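PDB 5NEC: TonB-dependent siderophore receptor, which probably takes up ferric siderophores and siderophore-drug conjugates across the outer membrane of Pseudomonas aeruginosa, with energy passed on by TonB. Local coordinates for residues 41-44 and 49-52; 53-58 and 585-590; 65-68 and 72-75; 117-122 and 147-152; 647-650 and 654-657. All coordinates share one frame; numbering follows the deposited sequence.

Contact 1 (41-44 and 49-52); sequences KKYT and DTPR
Tyr43 and Thr50 mark the closest approach of two irregular backbones, their CA atoms 8.3 Å apart, so the contact is made by side chains. The phenol of Tyr43 spans the gap and comes up to the guanidinium of Arg52. Tyr43 OH lies 2.8 Å from Arg52 NH2. The same nitrogen is also modelled unusually near the ring, with Arg52 NH2 3.1 Å from Tyr43 CE2, a short approach to be read with caution. The ring and guanidinium planes are turned 63° from each other: Tyr43 CE2 sits in the guanidinium plane at its edge, whereas Arg52 NH2 approaches the ring from neither a clean face nor a clean edge. The arginine chain is bent at chi3 (-44°), which helps bring NH2 near the phenol. Both segments belong to the N-terminal part of the chain enclosed by the barrel of this TonB-dependent receptor, 49-52 being part of its plug, and barrel strands flank them: Pro51 and Arg52 rest on strand 471-488, and Thr44 bonds through its hydroxyl to Thr440. Thr50 adds a lighter touch at the ring edge, with Thr50 OG1 4.3 Å from Tyr43 CD2, although this hydroxyl's hydrogen bond goes to Pro46 O. Between Thr50 and Arg52 the chain reverses briefly in an inverse gamma turn centred on Pro51, closed by a weak bond from Arg52 N to Thr50 O at 3.0 Å. The carbonyls of Thr50 and Arg52 both accept from Lys542 NZ, while Arg52 NH1 makes a weak hydrogen bond to Ser130 OG.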
loop_
_atom_site.group_PDB
_atom_site.type_symbol
_atom_site.label_atom_id
_atom_site.label_comp_id
_atom_site.label_asym_id
_atom_site.label_seq_id
_atom_site.Cartn_x
_atom_site.Cartn_y
_atom_site.Cartn_z
ATOM N N LYS A 41 4.709 -18.328 7.440
ATOM C CA LYS A 41 5.284 -19.677 7.203
ATOM C C LYS A 41 4.480 -20.456 6.147
ATOM O O LYS A 41 4.125 -21.636 6.325
ATOM C CB LYS A 41 5.421 -20.467 8.516
ATOM C CG LYS A 41 6.179 -19.673 9.585
ATOM C CD LYS A 41 6.427 -20.481 10.848
ATOM C CE LYS A 41 6.326 -19.651 12.122
ATOM N NZ LYS A 41 7.374 -18.599 12.200
ATOM N N LYS A 42 4.174 -19.746 5.060
ATOM C CA LYS A 42 3.775 -20.311 3.773
ATOM C C LYS A 42 4.991 -20.263 2.832
ATOM O O LYS A 42 4.997 -20.958 1.825
ATOM C CB LYS A 42 2.593 -19.503 3.173
ATOM C CG LYS A 42 1.326 -20.305 2.835
ATOM C CD LYS A 42 0.047 -19.502 3.099
ATOM C CE LYS A 42 -0.358 -19.531 4.568
ATOM N NZ LYS A 42 -0.960 -18.239 5.030
ATOM N N TYR A 43 5.985 -19.430 3.155
ATOM C CA TYR A 43 7.306 -19.477 2.530
ATOM C C TYR A 43 8.062 -20.639 3.132
ATOM O O TYR A 43 8.139 -20.775 4.350
ATOM C CB TYR A 43 8.128 -18.223 2.797
ATOM C CG TYR A 43 7.720 -17.018 2.001
ATOM C CD1 TYR A 43 6.467 -16.415 2.196
ATOM C CD2 TYR A 43 8.596 -16.448 1.074
ATOM C CE1 TYR A 43 6.092 -15.293 1.473
ATOM C CE2 TYR A 43 8.234 -15.322 0.357
ATOM C CZ TYR A 43 6.986 -14.753 0.560
ATOM O OH TYR A 43 6.640 -13.649 -0.171
ATOM N N THR A 44 8.658 -21.444 2.254
ATOM C CA THR A 44 9.336 -22.690 2.618
ATOM C C THR A 44 10.878 -22.610 2.423
ATOM O O THR A 44 11.528 -23.654 2.221
ATOM C CB THR A 44 8.700 -23.853 1.804
ATOM O OG1 THR A 44 8.787 -23.579 0.400
ATOM C CG2 THR A 44 7.206 -24.050 2.180
ATOM N N ASP A 49 17.217 -17.652 -1.353
ATOM C CA ASP A 49 16.933 -18.892 -2.094
ATOM C C ASP A 49 15.475 -19.037 -2.548
ATOM O O ASP A 49 15.050 -20.129 -2.912
ATOM C CB ASP A 49 17.304 -20.110 -1.225
ATOM C CG ASP A 49 18.725 -20.017 -0.617
ATOM O OD1 ASP A 49 19.557 -19.142 -1.021
ATOM O OD2 ASP A 49 19.001 -20.855 0.275
ATOM N N THR A 50 14.696 -17.960 -2.486
ATOM C CA THR A 50 13.310 -17.967 -2.966
ATOM C C THR A 50 13.330 -17.459 -4.431
ATOM O O THR A 50 13.900 -16.397 -4.721
ATOM C CB THR A 50 12.376 -17.153 -2.021
ATOM O OG1 THR A 50 12.230 -17.873 -0.786
ATOM C CG2 THR A 50 10.990 -16.925 -2.625
ATOM N N PRO A 51 12.723 -18.223 -5.363
ATOM C CA PRO A 51 12.786 -17.905 -6.797
ATOM C C PRO A 51 11.764 -16.858 -7.280
ATOM O O PRO A 51 11.067 -17.082 -8.265
ATOM C CB PRO A 51 12.522 -19.270 -7.440
ATOM C CG PRO A 51 11.579 -19.938 -6.475
ATOM C CD PRO A 51 12.041 -19.514 -5.126
ATOM N N ARG A 52 11.693 -15.721 -6.590
ATOM C CA ARG A 52 10.736 -14.646 -6.874
ATOM C C ARG A 52 11.328 -13.319 -6.389
ATOM O O ARG A 52 12.140 -13.291 -5.461
ATOM C CB ARG A 52 9.401 -14.905 -6.155
ATOM C CG ARG A 52 8.657 -16.161 -6.636
ATOM C CD ARG A 52 7.308 -16.418 -5.961
ATOM N NE ARG A 52 7.400 -16.218 -4.516
ATOM C CZ ARG A 52 7.086 -15.090 -3.870
ATOM N NH1 ARG A 52 6.605 -14.004 -4.510
ATOM N NH2 ARG A 52 7.259 -15.042 -2.550
#

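Contact 2 (53-58 and 585-590); sequences SVTVVP and ELSASG
Ser53 and Glu585 face each other across the gap between a plug strand and the barrel wall, with CA atoms 8.2 Å apart. Two residues on, Thr55 and Ser587 repeat that spacing; beyond them the backbones, running in the same general sense, diverge. The separation is too wide for them to pair as neighbouring strands. The side chain of Ser53 reaches into the gap without being bonded across it. Its CB points toward the barrel and lies 3.6 Å from Glu585 OE1. The next atom, Ser53 OG, set opposite the carbonyl carbon and beside the backbone N (chi1 -65°), is 3.5 Å from the same Glu585 OE1. This is proximity without a hydrogen bond: Ser53 OG is bonded to Glu538 OE2, and Glu585 OE1 forms a salt bridge with Arg98 NH2. Arg98 probably offsets the charge that two carboxylates bring to the surroundings of one serine. From the other side Glu585 stretches out beyond CG, which carries its carboxylate from the barrel wall up to the plug. Further along, Thr55 OG1 and Ser587 OG approach to 4.3 Å, with no direct bond between them. The buried surface is a modest 84 Å², just the ends of the side chains coming close. Strand 54-57 hydrogen-bonds instead to strand 124-130 of the plug sheet. Polar side chains facing each other between an edge strand of the plug sheet and the inner barrel wall, with Phe599 packing on Thr55 and Val57 beside them, fit the plugged-barrel fold of TonB-dependent receptors.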
loop_
_atom_site.group_PDB
_atom_site.type_symbol
_atom_site.label_atom_id
_atom_site.label_comp_id
_atom_site.label_asym_id
_atom_site.label_seq_id
_atom_site.Cartn_x
_atom_site.Cartn_y
_atom_site.Cartn_z
ATOM N N SER A 53 10.914 -12.219 -7.011
ATOM C CA SER A 53 11.300 -10.892 -6.534
ATOM C C SER A 53 10.496 -10.518 -5.285
ATOM O O SER A 53 9.283 -10.329 -5.357
ATOM C CB SER A 53 11.094 -9.854 -7.630
ATOM O OG SER A 53 11.970 -10.122 -8.704
ATOM N N VAL A 54 11.177 -10.425 -4.142
ATOM C CA VAL A 54 10.550 -10.030 -2.883
ATOM C C VAL A 54 11.402 -8.957 -2.234
ATOM O O VAL A 54 12.600 -9.148 -2.079
ATOM C CB VAL A 54 10.423 -11.215 -1.912
ATOM C CG1 VAL A 54 9.829 -10.753 -0.577
ATOM C CG2 VAL A 54 9.583 -12.328 -2.537
ATOM N N THR A 55 10.787 -7.841 -1.859
ATOM C CA THR A 55 11.467 -6.788 -1.103
ATOM C C THR A 55 10.739 -6.559 0.213
ATOM O O THR A 55 9.532 -6.306 0.230
ATOM C CB THR A 55 11.518 -5.453 -1.877
ATOM O OG1 THR A 55 12.121 -5.662 -3.159
ATOM C CG2 THR A 55 12.291 -4.377 -1.100
ATOM N N VAL A 56 11.473 -6.646 1.316
ATOM C CA VAL A 56 10.918 -6.354 2.623
ATOM C C VAL A 56 11.366 -4.952 3.058
ATOM O O VAL A 56 12.545 -4.645 3.043
ATOM C CB VAL A 56 11.313 -7.436 3.642
ATOM C CG1 VAL A 56 10.756 -7.096 5.027
ATOM C CG2 VAL A 56 10.817 -8.802 3.156
ATOM N N VAL A 57 10.407 -4.084 3.381
ATOM C CA VAL A 57 10.720 -2.802 3.999
ATOM C C VAL A 57 10.752 -3.059 5.496
ATOM O O VAL A 57 9.695 -3.264 6.103
ATOM C CB VAL A 57 9.697 -1.700 3.676
ATOM C CG1 VAL A 57 10.156 -0.359 4.269
ATOM C CG2 VAL A 57 9.504 -1.599 2.171
ATOM N N PRO A 58 11.957 -3.080 6.094
ATOM C CA PRO A 58 12.057 -3.399 7.516
ATOM C C PRO A 58 11.704 -2.236 8.428
ATOM O O PRO A 58 11.731 -1.073 8.007
ATOM C CB PRO A 58 13.523 -3.766 7.682
ATOM C CG PRO A 58 14.220 -2.920 6.673
ATOM C CD PRO A 58 13.270 -2.718 5.528
ATOM N N GLU A 585 14.537 -5.428 -12.639
ATOM C CA GLU A 585 14.538 -4.977 -11.250
ATOM C C GLU A 585 15.917 -5.239 -10.647
ATOM O O GLU A 585 16.449 -6.327 -10.788
ATOM C CB GLU A 585 13.429 -5.696 -10.462
ATOM C CG GLU A 585 12.070 -4.992 -10.583
ATOM C CD GLU A 585 10.834 -5.867 -10.305
ATOM O OE1 GLU A 585 10.956 -7.042 -9.891
ATOM O OE2 GLU A 585 9.700 -5.364 -10.527
ATOM N N LEU A 586 16.475 -4.227 -9.986
ATOM C CA LEU A 586 17.728 -4.329 -9.243
ATOM C C LEU A 586 17.484 -3.898 -7.806
ATOM O O LEU A 586 16.809 -2.903 -7.597
ATOM C CB LEU A 586 18.787 -3.400 -9.872
ATOM C CG LEU A 586 19.054 -3.526 -11.375
ATOM C CD1 LEU A 586 20.073 -2.471 -11.807
ATOM C CD2 LEU A 586 19.512 -4.931 -11.722
ATOM N N SER A 587 18.032 -4.620 -6.824
ATOM C CA SER A 587 17.957 -4.225 -5.400
ATOM C C SER A 587 19.290 -4.332 -4.671
ATOM O O SER A 587 20.124 -5.173 -4.985
ATOM C CB SER A 587 16.970 -5.096 -4.618
ATOM O OG SER A 587 15.823 -5.389 -5.377
ATOM N N ALA A 588 19.444 -3.489 -3.661
ATOM C CA ALA A 588 20.553 -3.546 -2.730
ATOM C C ALA A 588 19.990 -3.226 -1.344
ATOM O O ALA A 588 19.306 -2.216 -1.178
ATOM C CB ALA A 588 21.631 -2.544 -3.128
ATOM N N SER A 589 20.291 -4.073 -0.359
ATOM C CA SER A 589 19.716 -3.959 0.975
ATOM C C SER A 589 20.693 -4.436 2.053
ATOM O O SER A 589 21.075 -5.601 2.047
ATOM C CB SER A 589 18.384 -4.732 1.036
ATOM O OG SER A 589 18.544 -6.135 0.945
ATOM N N GLY A 590 21.085 -3.531 2.960
ATOM C CA GLY A 590 21.946 -3.849 4.108
ATOM C C GLY A 590 23.214 -2.995 4.223
ATOM O O GLY A 590 23.242 -1.852 3.779
#

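Contact 3 (65-68 and 72-75); sequences TAAV and DALR
Asp72 lays its carboxylate over the backbone of Ala67 and Val68, with Asp72 OD2 3.5 Å from Ala67 CA. The same oxygen accepts a hydrogen bond from Val68 N at 3.2 Å. That bond is nearly straight, 165° at the hydrogen, but meets Asp72 OD2 on its anti side and 29° out of the carboxylate plane. With chi1 at -154°, CG of Asp72 swings away from its own amide and out over the preceding loop. Next to this bond the packing is apolar, Ala67 CB resting against Ala73 CB at 3.8 Å. This is a tight join between two short plug helices: a Schellman motif at Ala66 ends helix 59-64, residues 65-68 lead on, and helix 70-74 follows, where Asp72 N is bonded to Ser69 OG. Arg75 closes the other end of the contact. Its NH1 is shared within the second segment, making a salt bridge with Asp72 OD1 at 3.1 Å and an equally long hydrogen bond to Asp72 O, which it meets from above the carbonyl plane. The guanidinium has a second acidic partner, Asp682 on the barrel wall, met by NH2. Together these bonds hold it beside Thr65, whose CB is 3.7 Å from Arg75 NH2. Thr65 OG1 itself turns back to Val61 O in the helix before it. Leu74 packs on strands 80-83 and 124-130 of the plug.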
loop_
_atom_site.group_PDB
_atom_site.type_symbol
_atom_site.label_atom_id
_atom_site.label_comp_id
_atom_site.label_asym_id
_atom_site.label_seq_id
_atom_site.Cartn_x
_atom_site.Cartn_y
_atom_site.Cartn_z
ATOM N N THR A 65 12.999 6.877 7.874
ATOM C CA THR A 65 12.278 7.767 6.945
ATOM C C THR A 65 11.148 8.547 7.622
ATOM O O THR A 65 10.612 9.466 7.029
ATOM C CB THR A 65 11.692 6.998 5.722
ATOM O OG1 THR A 65 10.720 6.032 6.145
ATOM C CG2 THR A 65 12.802 6.303 4.907
ATOM N N ALA A 66 10.795 8.184 8.856
ATOM C CA ALA A 66 9.655 8.771 9.591
ATOM C C ALA A 66 8.336 8.708 8.800
ATOM O O ALA A 66 7.509 9.602 8.891
ATOM C CB ALA A 66 9.967 10.190 10.029
ATOM N N ALA A 67 8.151 7.620 8.055
ATOM C CA ALA A 67 6.930 7.350 7.317
ATOM C C ALA A 67 5.735 7.312 8.252
ATOM O O ALA A 67 5.788 6.644 9.278
ATOM C CB ALA A 67 7.048 6.016 6.587
ATOM N N VAL A 68 4.668 8.029 7.896
ATOM C CA VAL A 68 3.427 8.041 8.692
ATOM C C VAL A 68 2.296 7.263 8.017
ATOM O O VAL A 68 1.172 7.258 8.517
ATOM C CB VAL A 68 2.975 9.486 9.054
ATOM C CG1 VAL A 68 4.046 10.171 9.884
ATOM C CG2 VAL A 68 2.654 10.321 7.821
ATOM N N ASP A 72 3.670 6.480 2.005
ATOM C CA ASP A 72 4.902 7.162 2.426
ATOM C C ASP A 72 6.071 6.157 2.509
ATOM O O ASP A 72 7.148 6.382 1.952
ATOM C CB ASP A 72 4.650 7.815 3.801
ATOM C CG ASP A 72 5.530 9.032 4.089
ATOM O OD1 ASP A 72 6.364 9.448 3.242
ATOM O OD2 ASP A 72 5.349 9.587 5.208
ATOM N N ALA A 73 5.817 5.025 3.164
ATOM C CA ALA A 73 6.823 3.984 3.367
ATOM C C ALA A 73 7.215 3.282 2.068
ATOM O O ALA A 73 8.392 2.953 1.883
ATOM C CB ALA A 73 6.329 2.957 4.385
ATOM N N LEU A 74 6.239 3.055 1.182
ATOM C CA LEU A 74 6.500 2.362 -0.089
ATOM C C LEU A 74 7.235 3.207 -1.146
ATOM O O LEU A 74 7.657 2.667 -2.156
ATOM C CB LEU A 74 5.215 1.757 -0.672
ATOM C CG LEU A 74 4.660 0.538 0.070
ATOM C CD1 LEU A 74 3.238 0.249 -0.407
ATOM C CD2 LEU A 74 5.542 -0.707 -0.081
ATOM N N ARG A 75 7.430 4.503 -0.903
ATOM C CA ARG A 75 8.300 5.308 -1.764
ATOM C C ARG A 75 9.726 4.745 -1.870
ATOM O O ARG A 75 10.409 5.004 -2.855
ATOM C CB ARG A 75 8.315 6.787 -1.330
ATOM C CG ARG A 75 9.342 7.205 -0.271
ATOM C CD ARG A 75 8.998 8.586 0.292
ATOM N NE ARG A 75 10.023 9.153 1.177
ATOM C CZ ARG A 75 10.086 9.029 2.511
ATOM N NH1 ARG A 75 9.209 8.307 3.219
ATOM N NH2 ARG A 75 11.074 9.637 3.155
#

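Contact 4 (117-122 and 147-152); sequences QTREIF and LNLVSK
Within the plug's mixed sheet, strand 146-151 and the residue after it meet the loop leading into strand 124-130 at two separate points, Arg119 on Leu149 and Phe122 with Lys152. The touching parts, 119-122 and 149-152, run 26° apart. At the first point the arginine's aliphatic stem does the work: Arg119 CD packs on Leu149 CD1 at 3.7 Å, the side chains crossing at about a right angle. Gln117 CG lies over one face of the guanidinium. At the second, Lys152, extended beyond CG, reaches Phe122 O with its NZ, 3.0 Å away and almost in line with the carbonyl bond (164°). Asp177 forms a salt bridge with the same ammonium group. Glu120 holds the loop's turn in shape, its OE2 accepting from Ile121 N at 2.8 Å and from Phe122 N at 3.0 Å, the latter on the anti lone pair. Salt bridges from Glu120 to Arg173 and Arg210 tie this turn to the barrel. Strand 146-151 lies between strands 124-130 and 106-108 of the plug, while CB of Phe122 points away from it and the side chain touches Asn192 and Leu194 of barrel strand 187-200.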
loop_
_atom_site.group_PDB
_atom_site.type_symbol
_atom_site.label_atom_id
_atom_site.label_comp_id
_atom_site.label_asym_id
_atom_site.label_seq_id
_atom_site.Cartn_x
_atom_site.Cartn_y
_atom_site.Cartn_z
ATOM N N GLN A 117 -9.348 2.139 1.298
ATOM C CA GLN A 117 -9.026 2.300 2.692
ATOM C C GLN A 117 -7.535 2.692 2.828
ATOM O O GLN A 117 -6.674 2.047 2.224
ATOM C CB GLN A 117 -9.416 0.997 3.388
ATOM C CG GLN A 117 -8.416 0.401 4.363
ATOM C CD GLN A 117 -8.862 -0.949 4.879
ATOM O OE1 GLN A 117 -9.858 -1.513 4.399
ATOM N NE2 GLN A 117 -8.148 -1.467 5.877
ATOM N N THR A 118 -7.253 3.761 3.586
ATOM C CA THR A 118 -5.888 4.333 3.726
ATOM C C THR A 118 -5.189 3.758 4.973
ATOM O O THR A 118 -5.642 3.962 6.113
ATOM C CB THR A 118 -5.899 5.887 3.845
ATOM O OG1 THR A 118 -6.676 6.465 2.789
ATOM C CG2 THR A 118 -4.472 6.461 3.815
ATOM N N ARG A 119 -4.076 3.071 4.755
ATOM C CA ARG A 119 -3.452 2.288 5.796
ATOM C C ARG A 119 -2.315 3.014 6.489
ATOM O O ARG A 119 -1.479 3.666 5.872
ATOM C CB ARG A 119 -2.986 0.958 5.247
ATOM C CG ARG A 119 -4.142 0.056 4.940
ATOM C CD ARG A 119 -3.660 -1.244 4.350
ATOM N NE ARG A 119 -4.806 -2.059 3.983
ATOM C CZ ARG A 119 -5.536 -1.891 2.878
ATOM N NH1 ARG A 119 -5.241 -0.946 1.977
ATOM N NH2 ARG A 119 -6.553 -2.701 2.643
ATOM N N GLU A 120 -2.291 2.836 7.795
ATOM C CA GLU A 120 -1.393 3.536 8.683
ATOM C C GLU A 120 -0.269 2.516 8.957
ATOM O O GLU A 120 -0.378 1.385 8.501
ATOM C CB GLU A 120 -2.251 4.023 9.864
ATOM C CG GLU A 120 -1.589 4.322 11.164
ATOM C CD GLU A 120 -0.593 5.457 11.149
ATOM O OE1 GLU A 120 -0.969 6.640 11.046
ATOM O OE2 GLU A 120 0.596 5.128 11.331
ATOM N N ILE A 121 0.847 2.923 9.566
ATOM C CA ILE A 121 1.962 1.994 9.844
ATOM C C ILE A 121 2.283 1.767 11.331
ATOM O O ILE A 121 3.129 0.930 11.615
ATOM C CB ILE A 121 3.274 2.370 9.071
ATOM C CG1 ILE A 121 3.742 3.814 9.338
ATOM C CG2 ILE A 121 3.084 2.181 7.582
ATOM C CD1 ILE A 121 4.299 4.067 10.724
ATOM N N PHE A 122 1.626 2.480 12.263
ATOM C CA PHE A 122 1.958 2.389 13.708
ATOM C C PHE A 122 1.933 0.958 14.254
ATOM O O PHE A 122 2.743 0.634 15.111
ATOM C CB PHE A 122 1.086 3.311 14.603
ATOM C CG PHE A 122 -0.259 2.716 15.011
ATOM C CD1 PHE A 122 -1.317 2.642 14.100
ATOM C CD2 PHE A 122 -0.476 2.256 16.299
ATOM C CE1 PHE A 122 -2.547 2.107 14.456
ATOM C CE2 PHE A 122 -1.708 1.709 16.664
ATOM C CZ PHE A 122 -2.751 1.643 15.747
ATOM N N LEU A 147 1.122 -7.097 -1.468
ATOM C CA LEU A 147 1.679 -6.503 -0.257
ATOM C C LEU A 147 1.233 -7.366 0.901
ATOM O O LEU A 147 0.058 -7.700 0.995
ATOM C CB LEU A 147 1.164 -5.081 -0.031
ATOM C CG LEU A 147 1.368 -4.030 -1.127
ATOM C CD1 LEU A 147 0.729 -2.717 -0.727
ATOM C CD2 LEU A 147 2.843 -3.819 -1.396
ATOM N N ASN A 148 2.174 -7.735 1.762
ATOM C CA ASN A 148 1.871 -8.389 3.013
ATOM C C ASN A 148 2.378 -7.553 4.191
ATOM O O ASN A 148 3.590 -7.375 4.374
ATOM C CB ASN A 148 2.469 -9.799 3.063
ATOM C CG ASN A 148 1.997 -10.583 4.274
ATOM O OD1 ASN A 148 0.829 -10.490 4.682
ATOM N ND2 ASN A 148 2.906 -11.327 4.877
ATOM N N LEU A 149 1.428 -7.065 4.986
ATOM C CA LEU A 149 1.701 -6.196 6.112
ATOM C C LEU A 149 1.775 -7.019 7.398
ATOM O O LEU A 149 0.760 -7.570 7.829
ATOM C CB LEU A 149 0.599 -5.138 6.226
ATOM C CG LEU A 149 0.215 -4.380 4.962
ATOM C CD1 LEU A 149 -0.700 -3.236 5.354
ATOM C CD2 LEU A 149 1.429 -3.879 4.201
ATOM N N VAL A 150 2.958 -7.091 8.003
ATOM C CA VAL A 150 3.162 -7.899 9.209
ATOM C C VAL A 150 2.835 -7.062 10.466
ATOM O O VAL A 150 3.487 -6.051 10.723
ATOM C CB VAL A 150 4.621 -8.444 9.270
ATOM C CG1 VAL A 150 4.808 -9.417 10.434
ATOM C CG2 VAL A 150 5.002 -9.118 7.946
ATOM N N SER A 151 1.821 -7.474 11.229
ATOM C CA SER A 151 1.406 -6.776 12.460
ATOM C C SER A 151 2.372 -6.978 13.600
ATOM O O SER A 151 2.916 -8.065 13.768
ATOM C CB SER A 151 0.077 -7.311 12.980
ATOM O OG SER A 151 -0.971 -7.026 12.100
ATOM N N LYS A 152 2.537 -5.948 14.418
ATOM C CA LYS A 152 3.150 -6.100 15.735
ATOM C C LYS A 152 2.243 -6.996 16.588
ATOM O O LYS A 152 1.051 -6.737 16.669
ATOM C CB LYS A 152 3.295 -4.745 16.407
ATOM C CG LYS A 152 4.353 -3.872 15.777
ATOM C CD LYS A 152 4.280 -2.495 16.401
ATOM C CE LYS A 152 5.215 -1.523 15.723
ATOM N NZ LYS A 152 5.193 -0.272 16.527
#

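Contact 5 (647-650 and 654-657)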
loop_
_atom_site.group_PDB
_atom_site.type_symbol
_atom_site.label_atom_id
_atom_site.label_comp_id
_atom_site.label_asym_id
_atom_site.label_seq_id
_atom_site.Cartn_x
_atom_site.Cartn_y
_atom_site.Cartn_z
ATOM N N TYR A 647 24.448 6.852 7.447
ATOM C CA TYR A 647 25.858 6.762 7.798
ATOM C C TYR A 647 26.035 7.094 9.279
ATOM O O TYR A 647 25.601 8.160 9.722
ATOM C CB TYR A 647 26.689 7.712 6.933
ATOM C CG TYR A 647 28.168 7.420 7.011
ATOM C CD1 TYR A 647 28.718 6.355 6.287
ATOM C CD2 TYR A 647 29.018 8.187 7.821
ATOM C CE1 TYR A 647 30.076 6.080 6.350
ATOM C CE2 TYR A 647 30.374 7.911 7.900
ATOM C CZ TYR A 647 30.897 6.858 7.162
ATOM O OH TYR A 647 32.236 6.565 7.222
ATOM N N ASP A 648 26.648 6.174 10.036
ATOM C CA ASP A 648 27.015 6.392 11.450
ATOM C C ASP A 648 28.277 7.273 11.532
ATOM O O ASP A 648 29.378 6.793 11.774
ATOM C CB ASP A 648 27.199 5.044 12.181
ATOM C CG ASP A 648 25.876 4.227 12.289
ATOM O OD1 ASP A 648 24.821 4.691 11.820
ATOM O OD2 ASP A 648 25.875 3.114 12.861
ATOM N N ILE A 649 28.084 8.570 11.309
ATOM C CA ILE A 649 29.173 9.544 11.135
ATOM C C ILE A 649 29.987 9.807 12.422
ATOM O O ILE A 649 31.189 10.052 12.351
ATOM C CB ILE A 649 28.638 10.877 10.528
ATOM C CG1 ILE A 649 29.790 11.748 10.012
ATOM C CG2 ILE A 649 27.795 11.666 11.530
ATOM C CD1 ILE A 649 29.341 13.009 9.299
ATOM N N PHE A 650 29.328 9.791 13.577
ATOM C CA PHE A 650 30.002 9.822 14.868
ATOM C C PHE A 650 29.369 8.712 15.684
ATOM O O PHE A 650 28.362 8.147 15.264
ATOM C CB PHE A 650 29.791 11.164 15.569
ATOM C CG PHE A 650 30.385 12.332 14.844
ATOM C CD1 PHE A 650 31.768 12.432 14.689
ATOM C CD2 PHE A 650 29.573 13.349 14.323
ATOM C CE1 PHE A 650 32.335 13.520 14.021
ATOM C CE2 PHE A 650 30.132 14.436 13.649
ATOM C CZ PHE A 650 31.515 14.524 13.499
ATOM N N THR A 654 23.769 9.610 13.657
ATOM C CA THR A 654 23.563 9.072 12.326
ATOM C C THR A 654 23.029 10.208 11.458
ATOM O O THR A 654 22.205 10.996 11.910
ATOM C CB THR A 654 22.539 7.902 12.340
ATOM O OG1 THR A 654 22.894 6.962 13.359
ATOM C CG2 THR A 654 22.510 7.171 11.006
ATOM N N ILE A 655 23.544 10.315 10.235
ATOM C CA ILE A 655 22.947 11.157 9.211
ATOM C C ILE A 655 22.522 10.270 8.069
ATOM O O ILE A 655 23.015 9.151 7.920
ATOM C CB ILE A 655 23.895 12.270 8.689
ATOM C CG1 ILE A 655 25.160 11.712 8.021
ATOM C CG2 ILE A 655 24.283 13.213 9.815
ATOM C CD1 ILE A 655 25.856 12.749 7.149
ATOM N N GLY A 656 21.607 10.780 7.256
ATOM C CA GLY A 656 21.088 10.018 6.131
ATOM C C GLY A 656 20.277 10.822 5.150
ATOM O O GLY A 656 19.923 11.974 5.404
ATOM N N GLY A 657 19.983 10.198 4.018
ATOM C CA GLY A 657 19.116 10.800 3.038
ATOM C C GLY A 657 18.545 9.817 2.050
ATOM O O GLY A 657 18.843 8.623 2.101
#
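Backbone hydrogen bonds between Tyr647 and Ile655 carry this contact: an antiparallel hydrogen-bonded pair close to the connection of the beta hairpin formed by strands 639-650 and 653-666. Tyr647 N donates to Ile655 O at 2.8 Å, close to straight (171°), and Ile655 N returns a bond to Tyr647 O at 3.0 Å. Tyr647 O has further company, a CA-H contact from Thr654 CA at 3.4 Å and a weak bond from Ile649 N that closes an inverse gamma turn around Asp648. That turn bends the first strand as it nears the connection, in keeping with an angle of 141° between the strand segments where 180° would be strictly antiparallel. Among the polar side chains, Asp648 and Thr654 lie alongside each other and point the same way; Thr654 OG1 donates to Asp648 OD1 at 3.4 Å, a weak bond. The apolar contacts are on the surface. Ile649 CD1 meets Ile655 CD1 at 4.1 Å, the side chains crossing obliquely, and Tyr647 CB stands 4.4 Å from Ile655 CG1. The tyrosine ring itself leads away from the partner strand and presents its edge to Ile649 CB. In the barrel wall, strand 639-650 has strand 596-609 on its other flank, and strand 653-666 continues the sheet to strand 674-688, with Thr654 and Gly656 bonded through their backbones to Ser686 and Met684.

Overall arrangement
Contact 1 is buried and contacts 2, 3 and 4 partly so; contacts 1, 3 and 4 lie inside the barrel and contact 2 between plug and wall. Contact 5 is on the surface of the wall, its centre about 28 Å from that of the chain. There, backbone pairing joins two neighbouring strands, whereas in contacts 1, 2 and 4 side chains span gaps of more than 8 Å between CA atoms, and contact 3 packs closely. Contact 2 alone pairs plug with barrel, by polar proximity. Contacts 3 and 4 use charged groups on backbone atoms; they touch where Leu74 CD1 meets Leu147 CD1 at 3.9 Å. Contact 1 leads into contact 2, with Tyr43 OH 4.0 Å from Val54 CG2.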